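Side-chain contacts in HTH-type transcriptional regulator AscG (Escherichia coli, PDB 3BRQ), which represses the cryptic asc operon as a sequence-specific DNA-binding transcription factor of the LacI family: residues Phe36-Phe41 and Ile253-Met258; Ala69-Leu74 and Asp98-Pro103; Glu189-Leu194 and Ile213-Ala218. All coordinates share one frame; numbering follows the deposited sequence.

In the fold
The chain has the two-lobed form of the periplasmic binding protein-like regulators, with a parallel sheet in one lobe and a mixed sheet in the other. Contacts 1 and 2 lie in the lobe of the parallel sheet, their centres about 23 Å apart. Contact 3 lies in the other lobe, about 28 Å from contact 1 and 43 Å from contact 2, centre to centre. Of the three, contact 1 joins the segments farthest apart in sequence, and the segments of contacts 2 and 3 fall between them. A sodium ion is bound about 13 Å from the L39 side chain of contact 1. Segments of all three contacts also touch the second subunit.

Contact 1: residues Phe36-Phe41 and Ile253-Met258; sequences FSELLF and IPVTEM
E38 and L39 of helix 36-49 meet V255 and T256 in the first turn of helix 255-270. The arrangement belongs to the two-lobed periplasmic binding protein fold. The chain leaves strand 249-252 of the mixed sheet and crosses back to lay this helix against the lobe of the parallel sheet. P254 is the N-cap and the centre of an inverse gamma turn.

The apolar part centres on V255. Its CG1 stands anti to the backbone N (chi1 171°) and lies 4.2 Å from L39 CB. The E38 side chain passes over the same valine, with OE1 3.5 Å from V255 CB and CD 3.8 Å from V255 CG1. L39 continues inward to M82 and Y84, and V255 also touches I34.

The polar part runs through water. One water donates to E38 OE2 and accepts from T256 N, an amide of the first helical turn. The carboxylate therefore sits by a helix N-terminus, which would probably stabilise its negative charge. E38 reaches there with chi1 at -141°, away from a staggered value, and with its chain extended beyond CG. With an alanine here the carboxylate is gone; the waters at T256 N and T256 OG1 would probably lose their acceptor, and a gap would be likely to open beside V255.

Helix 36-49 also faces the dimer partner: F36 packs on L40 of the second subunit, and L40 on F36 of that subunit.

A further water donates to E38 OE2 at 2.7 Å and lies 3.2 Å from T256 OG1, which is itself 3.2 Å from E38 OE2.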
ATOM      1  N   PHE B  36      -6.301  -0.628   1.206  1.00 29.03           N
ATOM      2  CA  PHE B  36      -6.954   0.063   0.102  1.00 29.75           C
ATOM      3  C   PHE B  36      -6.574  -0.541  -1.280  1.00 30.63           C
ATOM      4  O   PHE B  36      -7.433  -0.740  -2.140  1.00 30.62           O
ATOM      5  CB  PHE B  36      -6.681   1.564   0.286  1.00 30.07           C
ATOM      6  CG  PHE B  36      -7.270   2.483  -0.760  1.00 30.01           C
ATOM      7  CD1 PHE B  36      -8.193   2.050  -1.712  1.00 31.70           C
ATOM      8  CD2 PHE B  36      -6.926   3.836  -0.735  1.00 32.53           C
ATOM      9  CE1 PHE B  36      -8.692   2.920  -2.669  1.00 31.87           C
ATOM     10  CE2 PHE B  36      -7.443   4.740  -1.690  1.00 34.78           C
ATOM     11  CZ  PHE B  36      -8.330   4.271  -2.656  1.00 35.96           C
ATOM     12  N   SER B  37      -5.323  -0.874  -1.514  1.00 31.04           N
ATOM     13  CA  SER B  37      -5.033  -1.368  -2.868  1.00 32.91           C
ATOM     14  C   SER B  37      -5.652  -2.771  -3.036  1.00 31.98           C
ATOM     15  O   SER B  37      -6.175  -3.089  -4.113  1.00 31.71           O
ATOM     16  CB  SER B  37      -3.549  -1.361  -3.149  1.00 33.49           C
ATOM     17  OG  SER B  37      -2.964  -2.332  -2.342  1.00 37.96           O
ATOM     18  N   GLU B  38      -5.649  -3.555  -1.952  1.00 31.83           N
ATOM     19  CA  GLU B  38      -6.349  -4.839  -1.911  1.00 32.37           C
ATOM     20  C   GLU B  38      -7.844  -4.680  -2.140  1.00 30.71           C
ATOM     21  O   GLU B  38      -8.414  -5.386  -2.978  1.00 29.74           O
ATOM     22  CB  GLU B  38      -6.124  -5.555  -0.591  1.00 33.67           C
ATOM     23  CG  GLU B  38      -5.947  -7.071  -0.752  1.00 37.99           C
ATOM     24  CD  GLU B  38      -6.241  -7.847   0.540  1.00 44.25           C
ATOM     25  OE1 GLU B  38      -6.009  -7.290   1.652  1.00 45.71           O
ATOM     26  OE2 GLU B  38      -6.717  -9.011   0.454  1.00 45.92           O
ATOM     27  N   LEU B  39      -8.482  -3.737  -1.435  1.00 28.95           N
ATOM     28  CA  LEU B  39      -9.908  -3.572  -1.601  1.00 28.27           C
ATOM     29  C   LEU B  39     -10.224  -3.111  -3.022  1.00 28.25           C
ATOM     30  O   LEU B  39     -11.185  -3.570  -3.621  1.00 27.98           O
ATOM     31  CB  LEU B  39     -10.530  -2.644  -0.511  1.00 28.04           C
ATOM     32  CG  LEU B  39     -10.708  -1.132  -0.598  1.00 27.53           C
ATOM     33  CD1 LEU B  39     -11.888  -0.722  -1.451  1.00 27.89           C
ATOM     34  CD2 LEU B  39     -10.975  -0.573   0.831  1.00 28.83           C
ATOM     35  N   LEU B  40      -9.387  -2.233  -3.575  1.00 27.85           N
ATOM     36  CA  LEU B  40      -9.649  -1.675  -4.902  1.00 27.86           C
ATOM     37  C   LEU B  40      -9.470  -2.759  -5.956  1.00 26.98           C
ATOM     38  O   LEU B  40     -10.211  -2.839  -6.928  1.00 26.50           O
ATOM     39  CB  LEU B  40      -8.720  -0.492  -5.193  1.00 27.50           C
ATOM     40  CG  LEU B  40      -8.940   0.334  -6.468  1.00 28.65           C
ATOM     41  CD1 LEU B  40     -10.368   0.907  -6.564  1.00 27.59           C
ATOM     42  CD2 LEU B  40      -7.941   1.457  -6.574  1.00 29.99           C
ATOM     43  N   PHE B  41      -8.475  -3.592  -5.733  1.00 27.25           N
ATOM     44  CA  PHE B  41      -8.166  -4.679  -6.657  1.00 27.65           C
ATOM     45  C   PHE B  41      -9.344  -5.625  -6.768  1.00 27.95           C
ATOM     46  O   PHE B  41      -9.748  -5.995  -7.870  1.00 27.57           O
ATOM     47  CB  PHE B  41      -6.930  -5.453  -6.208  1.00 27.06           C
ATOM     48  CG  PHE B  41      -6.639  -6.653  -7.087  1.00 28.62           C
ATOM     49  CD1 PHE B  41      -6.337  -6.476  -8.432  1.00 28.84           C
ATOM     50  CD2 PHE B  41      -6.743  -7.946  -6.578  1.00 29.73           C
ATOM     51  CE1 PHE B  41      -6.094  -7.579  -9.289  1.00 31.11           C
ATOM     52  CE2 PHE B  41      -6.523  -9.063  -7.413  1.00 34.29           C
ATOM     53  CZ  PHE B  41      -6.178  -8.868  -8.789  1.00 31.65           C
ATOM     54  N   ILE B 253      -7.580  -9.429   8.519  1.00 26.21           N
ATOM     55  CA  ILE B 253      -8.936  -8.973   8.191  1.00 26.48           C
ATOM     56  C   ILE B 253      -9.298  -9.651   6.873  1.00 26.29           C
ATOM     57  O   ILE B 253      -8.485  -9.664   5.945  1.00 26.25           O
ATOM     58  CB  ILE B 253      -9.008  -7.383   8.080  1.00 26.94           C
ATOM     59  CG1 ILE B 253      -8.361  -6.707   9.318  1.00 28.33           C
ATOM     60  CG2 ILE B 253     -10.452  -6.838   7.843  1.00 26.26           C
ATOM     61  CD1 ILE B 253      -8.998  -7.028  10.711  1.00 26.81           C
ATOM     62  N   PRO B 254     -10.527 -10.216   6.788  1.00 26.92           N
ATOM     63  CA  PRO B 254     -11.018 -10.836   5.570  1.00 25.85           C
ATOM     64  C   PRO B 254     -11.405  -9.776   4.513  1.00 26.41           C
ATOM     65  O   PRO B 254     -12.546  -9.730   4.039  1.00 25.87           O
ATOM     66  CB  PRO B 254     -12.230 -11.623   6.042  1.00 26.91           C
ATOM     67  CG  PRO B 254     -12.739 -10.855   7.248  1.00 24.77           C
ATOM     68  CD  PRO B 254     -11.530 -10.248   7.887  1.00 25.38           C
ATOM     69  N   VAL B 255     -10.446  -8.939   4.146  1.00 25.09           N
ATOM     70  CA  VAL B 255     -10.684  -7.884   3.157  1.00 25.22           C
ATOM     71  C   VAL B 255     -11.349  -8.421   1.888  1.00 25.98           C
ATOM     72  O   VAL B 255     -12.398  -7.934   1.479  1.00 27.02           O
ATOM     73  CB  VAL B 255      -9.345  -7.127   2.789  1.00 25.27           C
ATOM     74  CG1 VAL B 255      -9.540  -6.170   1.601  1.00 22.95           C
ATOM     75  CG2 VAL B 255      -8.855  -6.369   3.963  1.00 21.94           C
ATOM     76  N   THR B 256     -10.731  -9.426   1.275  1.00 26.37           N
ATOM     77  CA  THR B 256     -11.225 -10.030   0.034  1.00 27.93           C
ATOM     78  C   THR B 256     -12.692 -10.471   0.087  1.00 26.75           C
ATOM     79  O   THR B 256     -13.536 -10.118  -0.775  1.00 24.97           O
ATOM     80  CB  THR B 256     -10.369 -11.273  -0.305  1.00 27.90           C
ATOM     81  OG1 THR B 256      -9.083 -10.832  -0.715  1.00 32.68           O
ATOM     82  CG2 THR B 256     -11.005 -12.085  -1.403  1.00 29.59           C
ATOM     83  N   GLU B 257     -12.986 -11.244   1.111  1.00 27.67           N
ATOM     84  CA  GLU B 257     -14.359 -11.623   1.411  1.00 28.88           C
ATOM     85  C   GLU B 257     -15.234 -10.424   1.576  1.00 28.07           C
ATOM     86  O   GLU B 257     -16.371 -10.402   1.084  1.00 27.81           O
ATOM     87  CB  GLU B 257     -14.430 -12.466   2.687  1.00 30.24           C
ATOM     88  CG  GLU B 257     -13.820 -13.866   2.567  1.00 34.07           C
ATOM     89  CD  GLU B 257     -12.279 -13.926   2.711  1.00 39.94           C
ATOM     90  OE1 GLU B 257     -11.591 -12.899   2.990  1.00 36.60           O
ATOM     91  OE2 GLU B 257     -11.753 -15.055   2.539  1.00 43.57           O
HETATM   92  N   MSE B 258     -14.740  -9.427   2.309  1.00 27.33           N
HETATM   93  CA  MSE B 258     -15.571  -8.273   2.619  1.00 26.49           C
HETATM   94  C   MSE B 258     -15.937  -7.493   1.352  1.00 27.17           C
HETATM   95  O   MSE B 258     -17.054  -6.990   1.245  1.00 27.09           O
HETATM   96  CB  MSE B 258     -14.855  -7.344   3.605  1.00 25.55           C
HETATM   97  CG  MSE B 258     -15.113  -7.742   5.074  1.00 24.48           C
HETATM   98 SE   MSE B 258     -13.944  -6.752   6.227  0.50 23.12          SE
HETATM   99  CE  MSE B 258     -15.074  -5.253   6.379  1.00 20.59           C
TER
HETATM  100  O   HOH W   1      -8.025 -10.927   2.335  1.00 32.15           O
HETATM  101  O   HOH W   2      -6.157  -9.244   4.241  1.00 44.58           O
HETATM  102  O   HOH W   3      -6.189 -10.224  -1.920  1.00 49.56           O

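Contact 2: residues Ala69-Leu74 and Asp98-Pro103; sequences AIQYLL and DAHSQP
L74 CD1 sits over one face of the H100 ring, 3.8 Å from the centroid and 28° off the normal, a CH-pi contact. The Q71 amide meets the same ring at its edge. With CG anti to N (chi1 -165°), Q71 bends at chi2 to reach it. Q71 OE1 lies in the ring plane, 3.2 Å from H100 CE1, and the amide and ring planes are 34° apart. The other L74 methyl, CD2, turns to the Q102 amide and lies 3.8 Å from Q102 NE2. A water accepts from Q102 NE2 at 3.0 Å and donates to L74 O, so the end of Q102 is also tied to the helix backbone.

Further out, Q71 NE2 is hydrogen-bonded to D75 OD1. This fixes the turn of the amide and leaves OE1 toward the ring. L74 also packs on I81 of strand 80-84, and P103 pairs with I81 through the backbone. The contact thus sets helix 63-75 against the loop that closes the beta-alpha-beta unit of strand 80-84, helix 90-98 and strand 104-107.

CE1 carries the most polarised C-H of an imidazole, so an amide oxygen facing it is likely to be electrostatically favourable, more so if H100 is protonated.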
ATOM      1  N   ALA B  69     -18.460  13.873  -2.442  1.00 19.62           N
ATOM      2  CA  ALA B  69     -17.905  12.869  -3.417  1.00 19.30           C
ATOM      3  C   ALA B  69     -18.990  11.843  -3.808  1.00 19.80           C
ATOM      4  O   ALA B  69     -19.073  11.396  -4.955  1.00 17.92           O
ATOM      5  CB  ALA B  69     -16.715  12.151  -2.784  1.00 19.74           C
ATOM      6  N   ILE B  70     -19.877  11.521  -2.843  1.00 19.62           N
ATOM      7  CA  ILE B  70     -21.002  10.650  -3.111  1.00 20.35           C
ATOM      8  C   ILE B  70     -21.918  11.315  -4.147  1.00 21.65           C
ATOM      9  O   ILE B  70     -22.183  10.737  -5.186  1.00 21.22           O
ATOM     10  CB  ILE B  70     -21.787  10.250  -1.786  1.00 21.09           C
ATOM     11  CG1 ILE B  70     -20.936   9.278  -0.936  1.00 22.19           C
ATOM     12  CG2 ILE B  70     -23.223   9.647  -2.132  1.00 21.85           C
ATOM     13  CD1 ILE B  70     -21.327   9.220   0.570  1.00 19.96           C
ATOM     14  N   GLN B  71     -22.382  12.534  -3.865  1.00 21.94           N
ATOM     15  CA  GLN B  71     -23.185  13.311  -4.829  1.00 22.55           C
ATOM     16  C   GLN B  71     -22.540  13.512  -6.171  1.00 22.44           C
ATOM     17  O   GLN B  71     -23.232  13.473  -7.189  1.00 22.10           O
ATOM     18  CB  GLN B  71     -23.523  14.688  -4.280  1.00 22.47           C
ATOM     19  CG  GLN B  71     -24.633  15.357  -5.079  1.00 26.73           C
ATOM     20  CD  GLN B  71     -25.930  14.534  -5.078  1.00 30.48           C
ATOM     21  OE1 GLN B  71     -26.451  14.192  -4.012  1.00 31.05           O
ATOM     22  NE2 GLN B  71     -26.458  14.228  -6.275  1.00 29.88           N
ATOM     23  N   TYR B  72     -21.246  13.815  -6.172  1.00 22.98           N
ATOM     24  CA  TYR B  72     -20.494  13.920  -7.405  1.00 23.69           C
ATOM     25  C   TYR B  72     -20.698  12.668  -8.231  1.00 23.55           C
ATOM     26  O   TYR B  72     -21.048  12.759  -9.399  1.00 25.88           O
ATOM     27  CB  TYR B  72     -19.011  14.154  -7.122  1.00 24.65           C
ATOM     28  CG  TYR B  72     -18.124  14.255  -8.353  1.00 29.67           C
ATOM     29  CD1 TYR B  72     -18.340  15.249  -9.325  1.00 34.19           C
ATOM     30  CD2 TYR B  72     -17.085  13.359  -8.557  1.00 31.44           C
ATOM     31  CE1 TYR B  72     -17.522  15.344 -10.465  1.00 35.78           C
ATOM     32  CE2 TYR B  72     -16.254  13.454  -9.710  1.00 36.30           C
ATOM     33  CZ  TYR B  72     -16.489  14.454 -10.651  1.00 36.10           C
ATOM     34  OH  TYR B  72     -15.690  14.550 -11.803  1.00 35.87           O
ATOM     35  N   LEU B  73     -20.470  11.501  -7.654  1.00 22.06           N
ATOM     36  CA  LEU B  73     -20.588  10.258  -8.430  1.00 22.79           C
ATOM     37  C   LEU B  73     -21.969   9.979  -8.965  1.00 22.66           C
ATOM     38  O   LEU B  73     -22.110   9.517 -10.088  1.00 22.53           O
ATOM     39  CB  LEU B  73     -20.065   9.030  -7.667  1.00 23.22           C
ATOM     40  CG  LEU B  73     -18.558   8.877  -7.455  1.00 21.66           C
ATOM     41  CD1 LEU B  73     -18.309   7.618  -6.653  1.00 19.34           C
ATOM     42  CD2 LEU B  73     -17.752   8.835  -8.794  1.00 25.51           C
ATOM     43  N   LEU B  74     -22.980  10.274  -8.174  1.00 22.51           N
ATOM     44  CA  LEU B  74     -24.351  10.187  -8.658  1.00 23.59           C
ATOM     45  C   LEU B  74     -24.651  11.108  -9.862  1.00 23.94           C
ATOM     46  O   LEU B  74     -25.336  10.700 -10.830  1.00 23.88           O
ATOM     47  CB  LEU B  74     -25.296  10.500  -7.506  1.00 23.25           C
ATOM     48  CG  LEU B  74     -25.128   9.440  -6.442  1.00 24.19           C
ATOM     49  CD1 LEU B  74     -26.143   9.715  -5.313  1.00 25.48           C
ATOM     50  CD2 LEU B  74     -25.322   8.011  -7.077  1.00 27.96           C
ATOM     51  N   ASP B  98     -31.110   7.139   2.813  1.00 31.14           N
ATOM     52  CA  ASP B  98     -32.541   7.445   2.766  1.00 32.78           C
ATOM     53  C   ASP B  98     -32.867   8.522   1.697  1.00 33.89           C
ATOM     54  O   ASP B  98     -33.906   8.446   1.024  1.00 33.62           O
ATOM     55  CB  ASP B  98     -32.985   7.972   4.138  1.00 32.03           C
ATOM     56  CG  ASP B  98     -33.018   6.900   5.208  1.00 34.63           C
ATOM     57  OD1 ASP B  98     -32.941   5.689   4.879  1.00 36.55           O
ATOM     58  OD2 ASP B  98     -33.152   7.274   6.405  1.00 36.27           O
ATOM     59  N   ALA B  99     -31.978   9.518   1.562  1.00 34.28           N
ATOM     60  CA  ALA B  99     -32.161  10.610   0.591  1.00 34.54           C
ATOM     61  C   ALA B  99     -31.940  10.218  -0.873  1.00 34.96           C
ATOM     62  O   ALA B  99     -32.033  11.070  -1.763  1.00 35.63           O
ATOM     63  CB  ALA B  99     -31.243  11.794   0.947  1.00 34.32           C
ATOM     64  N   HIS B 100     -31.664   8.954  -1.150  1.00 34.53           N
ATOM     65  CA  HIS B 100     -31.334   8.578  -2.520  1.00 34.39           C
ATOM     66  C   HIS B 100     -31.950   7.282  -2.921  1.00 34.40           C
ATOM     67  O   HIS B 100     -32.077   6.370  -2.114  1.00 34.43           O
ATOM     68  CB  HIS B 100     -29.831   8.456  -2.745  1.00 34.14           C
ATOM     69  CG  HIS B 100     -29.079   9.734  -2.539  1.00 34.33           C
ATOM     70  ND1 HIS B 100     -28.968  10.695  -3.519  1.00 32.84           N
ATOM     71  CD2 HIS B 100     -28.380  10.194  -1.472  1.00 33.66           C
ATOM     72  CE1 HIS B 100     -28.216  11.688  -3.070  1.00 35.27           C
ATOM     73  NE2 HIS B 100     -27.873  11.424  -1.819  1.00 33.01           N
ATOM     74  N   SER B 101     -32.249   7.178  -4.211  1.00 33.89           N
ATOM     75  CA  SER B 101     -32.896   6.003  -4.736  1.00 33.65           C
ATOM     76  C   SER B 101     -31.894   4.906  -5.134  1.00 32.59           C
ATOM     77  O   SER B 101     -32.201   3.702  -5.069  1.00 32.75           O
ATOM     78  CB  SER B 101     -33.743   6.421  -5.922  1.00 33.14           C
ATOM     79  OG  SER B 101     -34.768   5.487  -6.083  1.00 38.16           O
ATOM     80  N   GLN B 102     -30.711   5.326  -5.572  1.00 31.41           N
ATOM     81  CA  GLN B 102     -29.678   4.392  -6.055  1.00 30.32           C
ATOM     82  C   GLN B 102     -29.184   3.536  -4.877  1.00 28.73           C
ATOM     83  O   GLN B 102     -29.150   4.003  -3.738  1.00 29.22           O
ATOM     84  CB  GLN B 102     -28.486   5.153  -6.679  1.00 30.50           C
ATOM     85  CG  GLN B 102     -28.780   6.036  -7.872  1.00 30.26           C
ATOM     86  CD  GLN B 102     -29.207   7.451  -7.472  1.00 33.68           C
ATOM     87  OE1 GLN B 102     -29.836   7.655  -6.421  1.00 33.50           O
ATOM     88  NE2 GLN B 102     -28.878   8.435  -8.317  1.00 30.83           N
ATOM     89  N   PRO B 103     -28.794   2.287  -5.139  1.00 27.52           N
ATOM     90  CA  PRO B 103     -28.239   1.438  -4.110  1.00 26.66           C
ATOM     91  C   PRO B 103     -26.926   2.042  -3.576  1.00 25.19           C
ATOM     92  O   PRO B 103     -25.985   2.229  -4.356  1.00 25.20           O
ATOM     93  CB  PRO B 103     -27.933   0.143  -4.870  1.00 25.89           C
ATOM     94  CG  PRO B 103     -28.850   0.191  -6.023  1.00 28.37           C
ATOM     95  CD  PRO B 103     -28.795   1.599  -6.440  1.00 28.64           C
TER
HETATM   96  O   HOH W   4     -27.076   7.925 -10.664  1.00 42.08           O

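Contact 3: residues Glu189-Leu194 and Ile213-Ala218; sequences EGVEML and IGAMKA
Helices 184-197 and 209-221 come close at V191 and A215, whose CA atoms are 5.5 Å apart. The close approach is consistent with alanines on one side, at A215 and A218.

V191 carries its whole side of the contact. Its CB points at the other helix, and its two methyls part to meet two alanines one turn apart. V191 CG1 lies 3.6 Å from A218 CB. V191 CG2 lies 3.7 Å from A215 CB and 4.1 Å from A215 CA. The valine is thus forked over the pair, one branch to each methyl. Its chi1 is 139°, which nearly eclipses CG1 with the carbonyl carbon. This is a strained setting for a valine, taken where both branches are in contact. The meeting is wholly apolar, and all three residues are buried.

The two helices belong to successive beta-alpha-beta units of the mixed sheet. Helix 184-197 connects strands 177-178 and 203-206, and helix 209-221 connects strands 203-206 and 231-235. Both rest on the sheet: A215 touches L145 and L204, and L194 packs on A143, L145 and L204.

A polar link lies beside the apolar one. E192, next to V191, forms a salt bridge through OE2 with R222 NH1, just past the end of helix 209-221. The far side of helix 209-221 meets the second subunit, where K217 NZ is hydrogen-bonded to T244 O of that chain and I213 packs on its Y243.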
ATOM      1  N   GLU B 189       9.008   5.314  17.921  1.00 20.27           N
ATOM      2  CA  GLU B 189       8.998   6.453  18.854  1.00 21.06           C
ATOM      3  C   GLU B 189       8.059   6.155  20.006  1.00 20.98           C
ATOM      4  O   GLU B 189       8.275   6.635  21.131  1.00 20.31           O
ATOM      5  CB  GLU B 189       8.529   7.717  18.097  1.00 22.17           C
ATOM      6  CG  GLU B 189       9.651   8.414  17.311  1.00 25.92           C
ATOM      7  CD  GLU B 189       9.189   9.325  16.140  1.00 34.64           C
ATOM      8  OE1 GLU B 189       8.091   9.894  16.184  1.00 32.34           O
ATOM      9  OE2 GLU B 189       9.943   9.457  15.122  1.00 35.07           O
ATOM     10  N   GLY B 190       6.981   5.425  19.698  1.00 19.33           N
ATOM     11  CA  GLY B 190       5.956   5.024  20.699  1.00 20.51           C
ATOM     12  C   GLY B 190       6.616   4.091  21.660  1.00 20.85           C
ATOM     13  O   GLY B 190       6.505   4.271  22.867  1.00 17.92           O
ATOM     14  N   VAL B 191       7.437   3.169  21.132  1.00 20.02           N
ATOM     15  CA  VAL B 191       8.137   2.242  22.025  1.00 21.16           C
ATOM     16  C   VAL B 191       9.209   2.918  22.867  1.00 21.23           C
ATOM     17  O   VAL B 191       9.306   2.638  24.064  1.00 21.92           O
ATOM     18  CB  VAL B 191       8.762   1.019  21.283  1.00 20.10           C
ATOM     19  CG1 VAL B 191      10.104   0.731  21.826  1.00 22.99           C
ATOM     20  CG2 VAL B 191       7.921  -0.226  21.595  1.00 23.47           C
ATOM     21  N   GLU B 192       9.990   3.821  22.258  1.00 21.28           N
ATOM     22  CA  GLU B 192      11.021   4.548  23.006  1.00 22.43           C
ATOM     23  C   GLU B 192      10.314   5.329  24.142  1.00 21.73           C
ATOM     24  O   GLU B 192      10.808   5.381  25.261  1.00 21.83           O
ATOM     25  CB  GLU B 192      11.816   5.467  22.090  1.00 23.71           C
ATOM     26  CG  GLU B 192      13.047   6.127  22.751  1.00 30.66           C
ATOM     27  CD  GLU B 192      13.951   5.095  23.485  1.00 38.57           C
ATOM     28  OE1 GLU B 192      14.307   4.038  22.870  1.00 42.30           O
ATOM     29  OE2 GLU B 192      14.263   5.320  24.686  1.00 40.64           O
HETATM   30  N   MSE B 193       9.146   5.876  23.847  1.00 19.73           N
HETATM   31  CA  MSE B 193       8.428   6.645  24.857  1.00 19.63           C
HETATM   32  C   MSE B 193       8.006   5.721  26.009  1.00 18.56           C
HETATM   33  O   MSE B 193       8.275   6.042  27.127  1.00 23.90           O
HETATM   34  CB  MSE B 193       7.251   7.424  24.260  1.00 18.46           C
HETATM   35  CG  MSE B 193       6.451   8.225  25.362  1.00 16.12           C
HETATM   36 SE   MSE B 193       5.063   9.265  24.561  0.50 15.74          SE
HETATM   37  CE  MSE B 193       3.999   7.841  23.827  1.00 19.51           C
ATOM     38  N   LEU B 194       7.405   4.575  25.738  1.00 17.00           N
ATOM     39  CA  LEU B 194       7.023   3.567  26.751  1.00 18.26           C
ATOM     40  C   LEU B 194       8.184   3.066  27.612  1.00 18.58           C
ATOM     41  O   LEU B 194       8.040   2.915  28.814  1.00 17.62           O
ATOM     42  CB  LEU B 194       6.345   2.349  26.044  1.00 19.32           C
ATOM     43  CG  LEU B 194       5.076   2.606  25.212  1.00 20.35           C
ATOM     44  CD1 LEU B 194       4.722   1.421  24.280  1.00 17.87           C
ATOM     45  CD2 LEU B 194       3.919   2.897  26.219  1.00 14.83           C
ATOM     46  N   ILE B 213       6.283  -3.106  13.437  1.00 17.07           N
ATOM     47  CA  ILE B 213       7.666  -3.295  12.911  1.00 19.20           C
ATOM     48  C   ILE B 213       8.589  -2.171  13.423  1.00 18.64           C
ATOM     49  O   ILE B 213       9.719  -2.433  13.870  1.00 19.44           O
ATOM     50  CB  ILE B 213       7.694  -3.388  11.380  1.00 18.33           C
ATOM     51  CG1 ILE B 213       7.042  -4.693  10.900  1.00 18.93           C
ATOM     52  CG2 ILE B 213       9.176  -3.328  10.829  1.00 20.87           C
ATOM     53  CD1 ILE B 213       6.529  -4.667   9.411  1.00 16.83           C
ATOM     54  N   GLY B 214       8.083  -0.939  13.450  1.00 18.49           N
ATOM     55  CA  GLY B 214       8.886   0.124  14.010  1.00 17.25           C
ATOM     56  C   GLY B 214       9.234  -0.224  15.427  1.00 18.30           C
ATOM     57  O   GLY B 214      10.363   0.032  15.899  1.00 18.52           O
ATOM     58  N   ALA B 215       8.238  -0.752  16.145  1.00 17.98           N
ATOM     59  CA  ALA B 215       8.394  -1.027  17.557  1.00 18.48           C
ATOM     60  C   ALA B 215       9.378  -2.201  17.824  1.00 19.15           C
ATOM     61  O   ALA B 215      10.280  -2.078  18.619  1.00 18.55           O
ATOM     62  CB  ALA B 215       6.950  -1.267  18.228  1.00 16.96           C
HETATM   63  N   MSE B 216       9.265  -3.302  17.079  1.00 21.31           N
HETATM   64  CA  MSE B 216      10.295  -4.326  17.128  1.00 21.96           C
HETATM   65  C   MSE B 216      11.714  -3.763  16.855  1.00 22.08           C
HETATM   66  O   MSE B 216      12.707  -4.263  17.406  1.00 22.18           O
HETATM   67  CB  MSE B 216      10.002  -5.465  16.156  1.00 22.53           C
HETATM   68  CG  MSE B 216       8.894  -6.341  16.612  1.00 21.73           C
HETATM   69 SE   MSE B 216       8.547  -7.914  15.616  0.50 21.62          SE
HETATM   70  CE  MSE B 216       8.592  -7.236  13.799  1.00 22.55           C
ATOM     71  N   LYS B 217      11.823  -2.724  16.043  1.00 22.58           N
ATOM     72  CA  LYS B 217      13.169  -2.187  15.715  1.00 23.24           C
ATOM     73  C   LYS B 217      13.717  -1.459  16.946  1.00 22.05           C
ATOM     74  O   LYS B 217      14.831  -1.674  17.404  1.00 21.47           O
ATOM     75  CB  LYS B 217      13.130  -1.272  14.462  1.00 23.53           C
ATOM     76  CG  LYS B 217      14.448  -0.589  14.111  1.00 24.38           C
ATOM     77  CD  LYS B 217      15.415  -1.561  13.440  1.00 30.07           C
ATOM     78  CE  LYS B 217      16.716  -0.892  13.030  1.00 27.58           C
ATOM     79  NZ  LYS B 217      17.653  -1.940  12.453  1.00 33.80           N
ATOM     80  N   ALA B 218      12.879  -0.642  17.535  1.00 23.26           N
ATOM     81  CA  ALA B 218      13.325   0.173  18.665  1.00 23.04           C
ATOM     82  C   ALA B 218      13.630  -0.754  19.858  1.00 22.88           C
ATOM     83  O   ALA B 218      14.570  -0.502  20.632  1.00 22.74           O
ATOM     84  CB  ALA B 218      12.289   1.229  18.978  1.00 22.56           C
TER